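Local coordinates for protein importin subunit beta-1 (Saccharomyces cerevisiae, PDB 5OWU) that serves as the beta subunit in nuclear protein import, associating with importin alpha, which recognises classical nuclear localization signals in cargo, at residues D548-G551 against Q552-V556; M597-G600 against L601-R604; F603-L606 against E607-D610; D610-F613 against I614-D617; G632-K635 against Y636-T639. All blocks are in the same frame, centred on the assembly; numbering follows the deposited sequence. Where two conformers were deposited one is given.

Contact 1: D548-G551 against Q552-V556; sequences DKLG and QTMSV
The Leu-550 carbonyl and the Gln-552 carboxamide each receive a side-chain donor, from Thr-553 and Lys-549 respectively, where helix 536-553 of HEAT 13 ends. The plane of the Leu-550 carbonyl holds Thr-553 OG1, which donates to a lone pair of Leu-550 O at 2.7 Å. Met-554 N reaches the same Leu-550 O nearly along the C=O axis, from 3.1 Å. Two donors therefore grip this one oxygen, and Thr-553 OG1 is bonded again to Gln-573 of helix 563-586. The second flat group is the Gln-552 carboxamide, whose OE1 receives Lys-549 NZ at 3.0 Å. Here the donor is tilted 33° from the carbonyl plane. Lys-549 sets CG opposite its backbone N (chi1 -168°) and then bends at chi2, which swings the amine down the helix toward Gln-552; NZ also binds Asn-508. After Gln-552 the chain makes a type I beta turn from Thr-553 to Val-556, and Ser-555 OG donates to Gln-552 O at 2.7 Å, in the plane of that carbonyl and on a lone pair. On another side of the helix, facing helix 595-607, Met-554 bends at chi3 and brings its methyl back over the preceding turn. That terminal CE lies 3.1 Å from Leu-550 O and presses on Leu-550 CG at 3.5 Å, closer than ordinary carbon contact.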
loop_
_atom_site.group_PDB
_atom_site.type_symbol
_atom_site.label_atom_id
_atom_site.label_comp_id
_atom_site.label_asym_id
_atom_site.label_seq_id
_atom_site.Cartn_x
_atom_site.Cartn_y
_atom_site.Cartn_z
ATOM N N ASP A 548 12.720 25.623 22.946
ATOM C CA ASP A 548 13.673 25.279 23.996
ATOM C C ASP A 548 14.201 23.861 23.802
ATOM O O ASP A 548 15.411 23.614 23.880
ATOM C CB ASP A 548 13.013 25.428 25.369
ATOM C CG ASP A 548 12.587 26.863 25.671
ATOM O OD1 ASP A 548 12.550 27.694 24.740
ATOM O OD2 ASP A 548 12.272 27.154 26.846
ATOM N N LYS A 549 13.302 22.914 23.521
ATOM C CA LYS A 549 13.730 21.524 23.414
ATOM C C LYS A 549 14.714 21.350 22.271
ATOM O O LYS A 549 15.716 20.632 22.400
ATOM C CB LYS A 549 12.521 20.612 23.223
ATOM C CG LYS A 549 12.835 19.130 23.383
ATOM C CD LYS A 549 13.097 18.784 24.845
ATOM C CE LYS A 549 13.521 17.340 24.998
ATOM N NZ LYS A 549 13.761 16.971 26.422
ATOM N N LEU A 550 14.456 22.007 21.141
ATOM C CA LEU A 550 15.414 21.935 20.050
ATOM C C LEU A 550 16.779 22.398 20.537
ATOM O O LEU A 550 17.790 21.707 20.352
ATOM C CB LEU A 550 14.928 22.773 18.864
ATOM C CG LEU A 550 15.758 22.724 17.581
ATOM C CD1 LEU A 550 15.874 21.301 17.068
ATOM C CD2 LEU A 550 15.154 23.643 16.512
ATOM N N GLY A 551 16.813 23.544 21.225
ATOM C CA GLY A 551 18.067 24.025 21.779
ATOM C C GLY A 551 18.753 22.963 22.603
ATOM O O GLY A 551 19.953 22.717 22.449
ATOM N N GLN A 552 17.987 22.277 23.451
ATOM C CA GLN A 552 18.586 21.284 24.330
ATOM C C GLN A 552 19.261 20.191 23.519
ATOM O O GLN A 552 20.403 19.806 23.804
ATOM C CB GLN A 552 17.520 20.704 25.254
ATOM C CG GLN A 552 18.057 19.740 26.275
ATOM C CD GLN A 552 16.950 19.049 27.028
ATOM O OE1 GLN A 552 16.543 17.939 26.677
ATOM N NE2 GLN A 552 16.445 19.706 28.062
ATOM N N THR A 553 18.586 19.701 22.473
ATOM C CA THR A 553 19.184 18.616 21.705
ATOM C C THR A 553 20.454 19.083 21.023
ATOM O O THR A 553 21.365 18.281 20.776
ATOM C CB THR A 553 18.205 18.062 20.665
ATOM O OG1 THR A 553 17.914 19.063 19.678
ATOM C CG2 THR A 553 16.914 17.578 21.333
ATOM N N MET A 554 20.550 20.372 20.732
ATOM C CA MET A 554 21.721 20.864 20.035
ATOM C C MET A 554 22.866 21.169 20.986
ATOM O O MET A 554 23.936 21.584 20.530
ATOM C CB MET A 554 21.338 22.087 19.208
ATOM C CG MET A 554 20.376 21.726 18.067
ATOM S SD MET A 554 19.756 23.189 17.201
ATOM C CE MET A 554 18.887 23.963 18.523
ATOM N N SER A 555 22.676 20.949 22.287
ATOM C CA SER A 555 23.777 21.007 23.239
ATOM C C SER A 555 24.483 19.664 23.389
ATOM O O SER A 555 25.475 19.580 24.123
ATOM C CB SER A 555 23.273 21.483 24.610
ATOM O OG SER A 555 22.573 20.459 25.307
ATOM N N VAL A 556 24.005 18.626 22.705
ATOM C CA VAL A 556 24.519 17.268 22.867
ATOM C C VAL A 556 25.740 17.085 21.979
ATOM O O VAL A 556 25.666 17.271 20.760
ATOM C CB VAL A 556 23.443 16.222 22.532
ATOM C CG1 VAL A 556 24.024 14.800 22.555
ATOM C CG2 VAL A 556 22.273 16.321 23.499
#

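Contact 2: M597-G600 against L601-R604; sequences MLMG and LFFR
A Met-aromatic contact on helix 595-607, in HEAT 14, ties Met-599 to Phe-602, and the same methionine goes on to touch Phe-603. The sulfur stands at the edge of the Phe-602 ring: Met-599 SD lies 5.2 Å from the centroid and 81° off the ring normal. Its nearest ring atom is Phe-602 CD2, 3.8 Å from Met-599 SD. Bends at both chi2 and chi3 curl the methionine chain round, and its methyl lands on the neighbouring ring, with Met-599 CE 3.5 Å from Phe-603 CZ. One methionine thus touches two aromatic rings that leave successive positions of the helix, the sulfur at the edge of one and the methyl against the other. Phe-602 has a different neighbour over one face, where Leu-598 O rides 3.3 Å above the ring plane, displaced toward the rim. Leu-598 runs beside this phenylalanine in the same direction, its CB 3.9 Å from Phe-602 CE2, and both side chains pack against helix 563-586. Met-599 and Phe-602 also reach helix 615-629. Four regular i-to-i+4 backbone bonds hold the two turns, that from Phe-603 N to Met-599 O being the straightest at 170°. Gly-600 contributes backbone alone to the helix surface, and the aliphatic part of Arg-604 runs past it, bringing Arg-604 CG to 3.2 Å from Gly-600 O.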
loop_
_atom_site.group_PDB
_atom_site.type_symbol
_atom_site.label_atom_id
_atom_site.label_comp_id
_atom_site.label_asym_id
_atom_site.label_seq_id
_atom_site.Cartn_x
_atom_site.Cartn_y
_atom_site.Cartn_z
ATOM N N MET A 597 16.215 33.975 15.592
ATOM C CA MET A 597 16.758 32.891 16.397
ATOM C C MET A 597 16.522 31.560 15.704
ATOM O O MET A 597 17.450 30.756 15.531
ATOM C CB MET A 597 16.130 32.917 17.789
ATOM C CG MET A 597 16.697 31.878 18.740
ATOM S SD MET A 597 15.412 30.952 19.597
ATOM C CE MET A 597 14.553 30.197 18.232
ATOM N N LEU A 598 15.295 31.340 15.230
ATOM C CA LEU A 598 14.977 30.055 14.622
ATOM C C LEU A 598 15.902 29.777 13.450
ATOM O O LEU A 598 16.513 28.704 13.369
ATOM C CB LEU A 598 13.508 30.019 14.191
ATOM C CG LEU A 598 12.502 29.835 15.332
ATOM C CD1 LEU A 598 11.075 29.986 14.823
ATOM C CD2 LEU A 598 12.685 28.485 16.006
ATOM N N MET A 599 16.061 30.755 12.553
ATOM C CA MET A 599 16.914 30.517 11.395
ATOM C C MET A 599 18.344 30.256 11.840
ATOM O O MET A 599 19.021 29.373 11.293
ATOM C CB MET A 599 16.835 31.696 10.422
ATOM C CG MET A 599 15.499 31.794 9.666
ATOM S SD MET A 599 15.066 30.311 8.718
ATOM C CE MET A 599 16.469 30.172 7.613
ATOM N N GLY A 600 18.800 30.971 12.872
ATOM C CA GLY A 600 20.114 30.683 13.418
ATOM C C GLY A 600 20.271 29.216 13.756
ATOM O O GLY A 600 21.272 28.582 13.409
ATOM N N LEU A 601 19.261 28.643 14.414
ATOM C CA LEU A 601 19.299 27.223 14.740
ATOM C C LEU A 601 19.248 26.372 13.480
ATOM O O LEU A 601 20.024 25.417 13.324
ATOM C CB LEU A 601 18.143 26.890 15.680
ATOM C CG LEU A 601 18.174 27.627 17.013
ATOM C CD1 LEU A 601 16.920 27.292 17.832
ATOM C CD2 LEU A 601 19.469 27.309 17.765
ATOM N N PHE A 602 18.371 26.731 12.541
ATOM C CA PHE A 602 18.192 25.887 11.366
ATOM C C PHE A 602 19.479 25.819 10.554
ATOM O O PHE A 602 19.957 24.729 10.215
ATOM C CB PHE A 602 17.019 26.402 10.530
ATOM C CG PHE A 602 15.680 26.325 11.238
ATOM C CD1 PHE A 602 15.460 25.403 12.255
ATOM C CD2 PHE A 602 14.645 27.175 10.886
ATOM C CE1 PHE A 602 14.239 25.336 12.904
ATOM C CE2 PHE A 602 13.417 27.110 11.534
ATOM C CZ PHE A 602 13.215 26.187 12.542
ATOM N N PHE A 603 20.089 26.971 10.281
ATOM C CA PHE A 603 21.379 26.958 9.606
ATOM C C PHE A 603 22.385 26.108 10.368
ATOM O O PHE A 603 23.100 25.297 9.767
ATOM C CB PHE A 603 21.891 28.386 9.419
ATOM C CG PHE A 603 21.157 29.151 8.359
ATOM C CD1 PHE A 603 20.929 28.585 7.118
ATOM C CD2 PHE A 603 20.670 30.424 8.610
ATOM C CE1 PHE A 603 20.243 29.280 6.139
ATOM C CE2 PHE A 603 19.985 31.122 7.632
ATOM C CZ PHE A 603 19.772 30.548 6.398
ATOM N N ARG A 604 22.430 26.240 11.696
ATOM C CA ARG A 604 23.353 25.405 12.453
ATOM C C ARG A 604 23.064 23.935 12.192
ATOM O O ARG A 604 23.971 23.156 11.865
ATOM C CB ARG A 604 23.274 25.745 13.942
ATOM C CG ARG A 604 23.988 27.047 14.290
ATOM C CD ARG A 604 23.665 27.519 15.692
ATOM N NE ARG A 604 24.001 26.518 16.698
ATOM C CZ ARG A 604 23.632 26.588 17.973
ATOM N NH1 ARG A 604 22.906 27.610 18.405
ATOM N NH2 ARG A 604 23.980 25.626 18.818
#

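Contact 3: F603-L606 against E607-D610; sequences FRLL and EKKD
Lys-608 folds its aliphatic chain back along the last turn of helix 595-607, beside Leu-605. Its CB begins 3.4 Å from Leu-605 O, and CG comes within 3.9 Å of Arg-604 O. Further out, Lys-608 CD meets the methyl Leu-605 CD2 at 4.2 Å, the two side chains running together in one direction. A first torsion of -101°, away from the staggered positions, followed by a bend at chi3, keeps the chain on this course. At its tip NZ has a long, weak ion pair with Glu-558. The backbone shows the helix giving way: Glu-607 N still donates to Phe-603 O at 2.8 Å, whereas Lys-608 N makes merely weak bonds to Arg-604 O and Leu-605 O, and Lys-608 is the first residue to leave helical angles. Glu-607 lays CB and CG near Phe-603 O, with CB 3.6 Å from it, before its carboxylate bonds to Tyr-643. This helix end in HEAT 14 is flanked by several others: Leu-605 and Leu-606 face helix 615-629, Leu-605 and Lys-608 also touch Gln-573 of helix 563-586, and Leu-606 reaches helix 637-649.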
loop_
_atom_site.group_PDB
_atom_site.type_symbol
_atom_site.label_atom_id
_atom_site.label_comp_id
_atom_site.label_asym_id
_atom_site.label_seq_id
_atom_site.Cartn_x
_atom_site.Cartn_y
_atom_site.Cartn_z
ATOM N N PHE A 603 20.089 26.971 10.281
ATOM C CA PHE A 603 21.379 26.958 9.606
ATOM C C PHE A 603 22.385 26.108 10.368
ATOM O O PHE A 603 23.100 25.297 9.767
ATOM C CB PHE A 603 21.891 28.386 9.419
ATOM C CG PHE A 603 21.157 29.151 8.359
ATOM C CD1 PHE A 603 20.929 28.585 7.118
ATOM C CD2 PHE A 603 20.670 30.424 8.610
ATOM C CE1 PHE A 603 20.243 29.280 6.139
ATOM C CE2 PHE A 603 19.985 31.122 7.632
ATOM C CZ PHE A 603 19.772 30.548 6.398
ATOM N N ARG A 604 22.430 26.240 11.696
ATOM C CA ARG A 604 23.353 25.405 12.453
ATOM C C ARG A 604 23.064 23.935 12.192
ATOM O O ARG A 604 23.971 23.156 11.865
ATOM C CB ARG A 604 23.274 25.745 13.942
ATOM C CG ARG A 604 23.988 27.047 14.290
ATOM C CD ARG A 604 23.665 27.519 15.692
ATOM N NE ARG A 604 24.001 26.518 16.698
ATOM C CZ ARG A 604 23.632 26.588 17.973
ATOM N NH1 ARG A 604 22.906 27.610 18.405
ATOM N NH2 ARG A 604 23.980 25.626 18.818
ATOM N N LEU A 605 21.785 23.552 12.248
ATOM C CA LEU A 605 21.430 22.167 11.970
ATOM C C LEU A 605 21.852 21.765 10.567
ATOM O O LEU A 605 22.256 20.620 10.336
ATOM C CB LEU A 605 19.928 21.967 12.159
ATOM C CG LEU A 605 19.462 22.022 13.612
ATOM C CD1 LEU A 605 17.950 22.155 13.674
ATOM C CD2 LEU A 605 19.920 20.782 14.366
ATOM N N LEU A 606 21.760 22.694 9.612
ATOM C CA LEU A 606 22.140 22.376 8.240
ATOM C C LEU A 606 23.649 22.252 8.087
ATOM O O LEU A 606 24.119 21.528 7.202
ATOM C CB LEU A 606 21.601 23.439 7.278
ATOM C CG LEU A 606 20.092 23.470 7.012
ATOM C CD1 LEU A 606 19.750 24.596 6.054
ATOM C CD2 LEU A 606 19.581 22.141 6.461
ATOM N N GLU A 607 24.424 22.940 8.926
ATOM C CA GLU A 607 25.875 22.860 8.819
ATOM C C GLU A 607 26.466 21.735 9.654
ATOM O O GLU A 607 27.669 21.471 9.551
ATOM C CB GLU A 607 26.518 24.192 9.225
ATOM C CG GLU A 607 26.485 25.243 8.129
ATOM C CD GLU A 607 27.205 24.800 6.859
ATOM O OE1 GLU A 607 27.901 23.763 6.891
ATOM O OE2 GLU A 607 27.058 25.481 5.822
ATOM N N LYS A 608 25.650 21.072 10.468
ATOM C CA LYS A 608 26.103 19.917 11.221
ATOM C C LYS A 608 26.663 18.846 10.295
ATOM O O LYS A 608 26.229 18.692 9.152
ATOM C CB LYS A 608 24.944 19.320 12.016
ATOM C CG LYS A 608 24.930 19.696 13.476
ATOM C CD LYS A 608 23.720 19.120 14.190
ATOM C CE LYS A 608 23.455 17.645 13.858
ATOM N NZ LYS A 608 22.299 17.105 14.620
ATOM N N LYS A 609 27.621 18.081 10.809
ATOM C CA LYS A 609 27.991 16.841 10.148
ATOM C C LYS A 609 26.826 15.859 10.223
ATOM O O LYS A 609 26.073 15.827 11.201
ATOM C CB LYS A 609 29.237 16.226 10.786
ATOM C CG LYS A 609 29.640 14.904 10.136
ATOM C CD LYS A 609 30.954 14.351 10.656
ATOM C CE LYS A 609 31.275 13.024 9.967
ATOM N NZ LYS A 609 31.420 13.182 8.492
ATOM N N ASP A 610 26.677 15.051 9.174
ATOM C CA ASP A 610 25.534 14.144 9.052
ATOM C C ASP A 610 24.214 14.912 9.049
ATOM O O ASP A 610 23.195 14.424 9.545
ATOM C CB ASP A 610 25.537 13.085 10.163
ATOM C CG ASP A 610 26.503 11.947 9.888
ATOM O OD1 ASP A 610 26.720 11.622 8.701
ATOM O OD2 ASP A 610 27.040 11.373 10.859
#

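Contact 4: D610-F613 against I614-D617; sequences DSAF and IEDD
Glu-615 turns CG back toward Ser-611 and Ala-612 by placing it between its own backbone N and carbonyl carbon (chi1 61°), and an extended chain beyond carries the carboxylate over Ala-612. Ile-614 uses the same kind of first torsion for CG1 (59°), which comes to 3.9 Å from Ser-611 O. Glu-615 CB and CG also gather round that oxygen, CB lying 3.3 Å from Ser-611 O. At the tip, Glu-615 OE2 is 3.6 Å from Ala-612 CA, a contact on backbone carbon. All this happens where the connection from helix 595-607 becomes helix 615-629, the second half of HEAT 14. Ser-611 O takes Ile-614 N at 3.1 Å from well above the carbonyl plane, 53° out of it, and takes Glu-615 N in a weak bond. Where the next backbone bond of a regular helix would fall, a water stands in: it donates to Ala-612 O and accepts from Asp-616 N at 3.1 Å. An alanine in place of Glu-615 would keep CB, but Ala-612 would probably lose the carboxylate lying against it and Gln-650 its side-chain contact. A second water donates to Phe-613 O and, at 2.8 Å, to Asp-617 OD2, the oxygen that also bonds to Ser-574 of helix 563-586.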
loop_
_atom_site.group_PDB
_atom_site.type_symbol
_atom_site.label_atom_id
_atom_site.label_comp_id
_atom_site.label_asym_id
_atom_site.label_seq_id
_atom_site.Cartn_x
_atom_site.Cartn_y
_atom_site.Cartn_z
ATOM N N ASP A 610 26.677 15.051 9.174
ATOM C CA ASP A 610 25.534 14.144 9.052
ATOM C C ASP A 610 24.214 14.912 9.049
ATOM O O ASP A 610 23.195 14.424 9.545
ATOM C CB ASP A 610 25.537 13.085 10.163
ATOM C CG ASP A 610 26.503 11.947 9.888
ATOM O OD1 ASP A 610 26.720 11.622 8.701
ATOM O OD2 ASP A 610 27.040 11.373 10.859
ATOM N N SER A 611 24.219 16.128 8.494
ATOM C CA SER A 611 22.982 16.885 8.353
ATOM C C SER A 611 22.001 16.198 7.416
ATOM O O SER A 611 20.798 16.472 7.485
ATOM C CB SER A 611 23.282 18.298 7.851
ATOM O OG SER A 611 24.180 18.275 6.752
ATOM N N ALA A 612 22.484 15.300 6.556
ATOM C CA ALA A 612 21.610 14.625 5.606
ATOM C C ALA A 612 20.471 13.882 6.287
ATOM O O ALA A 612 19.453 13.607 5.641
ATOM C CB ALA A 612 22.425 13.653 4.753
ATOM N N PHE A 613 20.613 13.554 7.573
ATOM C CA PHE A 613 19.599 12.748 8.249
ATOM C C PHE A 613 18.419 13.584 8.742
ATOM O O PHE A 613 17.302 13.063 8.829
ATOM C CB PHE A 613 20.228 11.986 9.419
ATOM C CG PHE A 613 21.340 11.053 9.011
ATOM C CD1 PHE A 613 22.649 11.496 8.966
ATOM C CD2 PHE A 613 21.077 9.734 8.672
ATOM C CE1 PHE A 613 23.674 10.651 8.591
ATOM C CE2 PHE A 613 22.102 8.882 8.297
ATOM C CZ PHE A 613 23.400 9.342 8.258
ATOM N N ILE A 614 18.632 14.864 9.056
ATOM C CA ILE A 614 17.559 15.744 9.512
ATOM C C ILE A 614 17.276 16.896 8.554
ATOM O O ILE A 614 16.339 17.663 8.798
ATOM C CB ILE A 614 17.849 16.302 10.919
ATOM C CG1 ILE A 614 19.158 17.084 10.925
ATOM C CG2 ILE A 614 17.887 15.177 11.941
ATOM C CD1 ILE A 614 19.231 18.100 12.032
ATOM N N GLU A 615 18.053 17.056 7.477
ATOM C CA GLU A 615 17.885 18.245 6.644
ATOM C C GLU A 615 16.485 18.320 6.050
ATOM O O GLU A 615 15.985 19.413 5.781
ATOM C CB GLU A 615 18.940 18.289 5.532
ATOM C CG GLU A 615 18.917 17.121 4.561
ATOM C CD GLU A 615 19.901 17.294 3.408
ATOM O OE1 GLU A 615 20.398 18.425 3.191
ATOM O OE2 GLU A 615 20.178 16.292 2.717
ATOM N N ASP A 616 15.843 17.175 5.827
ATOM C CA ASP A 616 14.473 17.174 5.326
ATOM C C ASP A 616 13.530 17.872 6.304
ATOM O O ASP A 616 12.754 18.762 5.922
ATOM C CB ASP A 616 14.033 15.733 5.072
ATOM C CG ASP A 616 12.809 15.644 4.194
ATOM O OD1 ASP A 616 12.779 16.328 3.149
ATOM O OD2 ASP A 616 11.878 14.887 4.547
ATOM N N ASP A 617 13.588 17.484 7.582
ATOM C CA ASP A 617 12.748 18.116 8.594
ATOM C C ASP A 617 13.133 19.576 8.820
ATOM O O ASP A 617 12.265 20.409 9.128
ATOM C CB ASP A 617 12.837 17.319 9.890
ATOM C CG ASP A 617 12.348 15.890 9.718
ATOM O OD1 ASP A 617 11.285 15.696 9.090
ATOM O OD2 ASP A 617 13.040 14.965 10.182
HETATM O O HOH W 1 16.733 14.246 5.945
HETATM O O HOH W 2 14.882 14.276 8.181
#

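Contact 5: G632-K635 against Y636-T639; sequences GFEK and YLET
Tyr-636 gives up the most surface here, and Lys-635, its neighbour in the chain, covers one face of its ring. The lysine's CG stands 3.6 Å from the Tyr-636 centroid and 10° off the ring normal, a CH-pi contact almost exactly over the centre. Lys-635 gets there by placing CG between its backbone N and carbonyl carbon (chi1 60°); its chain then runs alongside the ring, bringing Lys-635 CD to 3.9 Å from Tyr-636 OH. Both polar ends finish on Asp-596, where Lys-635 NZ forms a salt bridge and Tyr-636 OH a hydrogen bond. The tyrosine ring in turn meets Phe-633 obliquely, with planes at 56°, and places its CD2 over one face of the phenylalanine, 3.7 Å from Phe-633 CD1. Leu-637 comes to that phenylalanine from another direction: its CD2 lies in the ring plane at the edge, 3.9 Å from Phe-633 CE2. Two i-to-i+3 backbone bonds draw the residues together, Tyr-636 N to Phe-633 O and Leu-637 N to Glu-634 O, the latter at 2.9 Å. Together they make the tight entry into helix 637-649, in HEAT 15, where Phe-633 and Tyr-636 pack on helices 595-607 and 615-629. Replacing Tyr-636 by an alanine is likely to leave Asp-596 without its hydroxyl partner, the lysine chain without the ring it lies on, and a gap beside Phe-633. Since Asp-596 OD1 meets both the ammonium and the hydroxyl, the Lys-635 charge is probably offset locally and the two side chains are held side by side.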
loop_
_atom_site.group_PDB
_atom_site.type_symbol
_atom_site.label_atom_id
_atom_site.label_comp_id
_atom_site.label_asym_id
_atom_site.label_seq_id
_atom_site.Cartn_x
_atom_site.Cartn_y
_atom_site.Cartn_z
ATOM N N GLY A 632 8.799 39.055 5.036
ATOM C CA GLY A 632 9.772 39.077 6.113
ATOM C C GLY A 632 10.822 37.994 6.020
ATOM O O GLY A 632 11.818 38.062 6.750
ATOM N N PHE A 633 10.630 37.000 5.150
ATOM C CA PHE A 633 11.624 35.948 4.982
ATOM C C PHE A 633 12.750 36.350 4.039
ATOM O O PHE A 633 13.790 35.682 4.012
ATOM C CB PHE A 633 10.956 34.674 4.460
ATOM C CG PHE A 633 11.845 33.466 4.512
ATOM C CD1 PHE A 633 11.967 32.730 5.677
ATOM C CD2 PHE A 633 12.564 33.071 3.403
ATOM C CE1 PHE A 633 12.784 31.625 5.726
ATOM C CE2 PHE A 633 13.386 31.969 3.448
ATOM C CZ PHE A 633 13.498 31.244 4.609
ATOM N N GLU A 634 12.576 37.426 3.274
ATOM C CA GLU A 634 13.548 37.745 2.233
ATOM C C GLU A 634 14.953 37.910 2.797
ATOM O O GLU A 634 15.926 37.541 2.133
ATOM C CB GLU A 634 13.103 38.996 1.480
ATOM C CG GLU A 634 11.978 38.708 0.508
ATOM C CD GLU A 634 11.280 39.956 0.018
ATOM O OE1 GLU A 634 11.901 41.037 0.033
ATOM O OE2 GLU A 634 10.102 39.849 -0.380
ATOM N N LYS A 635 15.083 38.425 4.024
ATOM C CA LYS A 635 16.405 38.665 4.599
ATOM C C LYS A 635 17.243 37.396 4.708
ATOM O O LYS A 635 18.476 37.485 4.739
ATOM C CB LYS A 635 16.267 39.310 5.979
ATOM C CG LYS A 635 15.502 38.466 7.004
ATOM C CD LYS A 635 15.257 39.228 8.311
ATOM C CE LYS A 635 16.551 39.531 9.062
ATOM N NZ LYS A 635 16.297 40.282 10.327
ATOM N N TYR A 636 16.615 36.226 4.769
ATOM C CA TYR A 636 17.347 34.972 4.874
ATOM C C TYR A 636 17.642 34.341 3.523
ATOM O O TYR A 636 18.356 33.335 3.468
ATOM C CB TYR A 636 16.559 33.968 5.722
ATOM C CG TYR A 636 16.024 34.544 7.016
ATOM C CD1 TYR A 636 16.869 34.794 8.090
ATOM C CD2 TYR A 636 14.674 34.834 7.163
ATOM C CE1 TYR A 636 16.382 35.318 9.282
ATOM C CE2 TYR A 636 14.178 35.359 8.351
ATOM C CZ TYR A 636 15.039 35.598 9.406
ATOM O OH TYR A 636 14.559 36.121 10.587
ATOM N N LEU A 637 17.113 34.906 2.437
ATOM C CA LEU A 637 17.175 34.227 1.149
ATOM C C LEU A 637 18.607 34.086 0.657
ATOM O O LEU A 637 18.972 33.051 0.094
ATOM C CB LEU A 637 16.325 34.975 0.123
ATOM C CG LEU A 637 14.817 34.718 0.165
ATOM C CD1 LEU A 637 14.110 35.605 -0.849
ATOM C CD2 LEU A 637 14.506 33.257 -0.109
ATOM N N GLU A 638 19.437 35.109 0.858
ATOM C CA GLU A 638 20.809 35.032 0.371
ATOM C C GLU A 638 21.550 33.867 1.016
ATOM O O GLU A 638 22.181 33.058 0.328
ATOM C CB GLU A 638 21.544 36.345 0.639
ATOM C CG GLU A 638 22.871 36.445 -0.101
ATOM C CD GLU A 638 23.828 37.446 0.521
ATOM O OE1 GLU A 638 23.362 38.379 1.212
ATOM O OE2 GLU A 638 25.051 37.293 0.320
ATOM N N THR A 639 21.479 33.764 2.346
ATOM C CA THR A 639 22.138 32.663 3.043
ATOM C C THR A 639 21.493 31.317 2.731
ATOM O O THR A 639 22.186 30.295 2.701
ATOM C CB THR A 639 22.113 32.907 4.549
ATOM O OG1 THR A 639 22.792 34.132 4.846
ATOM C CG2 THR A 639 22.792 31.760 5.303
HETATM O O HOH W 3 20.657 35.685 3.754
#

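In the fold
The contacts succeed one another along HEAT 13, 14 and 15, contacts 2 and 3 overlapping at Phe-603 and Arg-604, with helix 595-607 in the middle. Contact 1 meets contact 2 through Met-554 CE and Leu-601 CD2, 3.5 Å apart, and meets contact 3 through Met-554 and Leu-605. On another side, contact 2 reaches contact 5, with Phe-603 CZ 3.4 Å from Thr-639 CG2. Contacts 3 and 4, centred about 8 Å apart, share Asp-610 and mark the end of one helix and the start of the next; Leu-605 CD2 and Ile-614 CD1 approach to 3.6 Å. Contacts 1 and 5, whose centres lie about 24 Å apart, do not touch, and residues 597-606 bridge them.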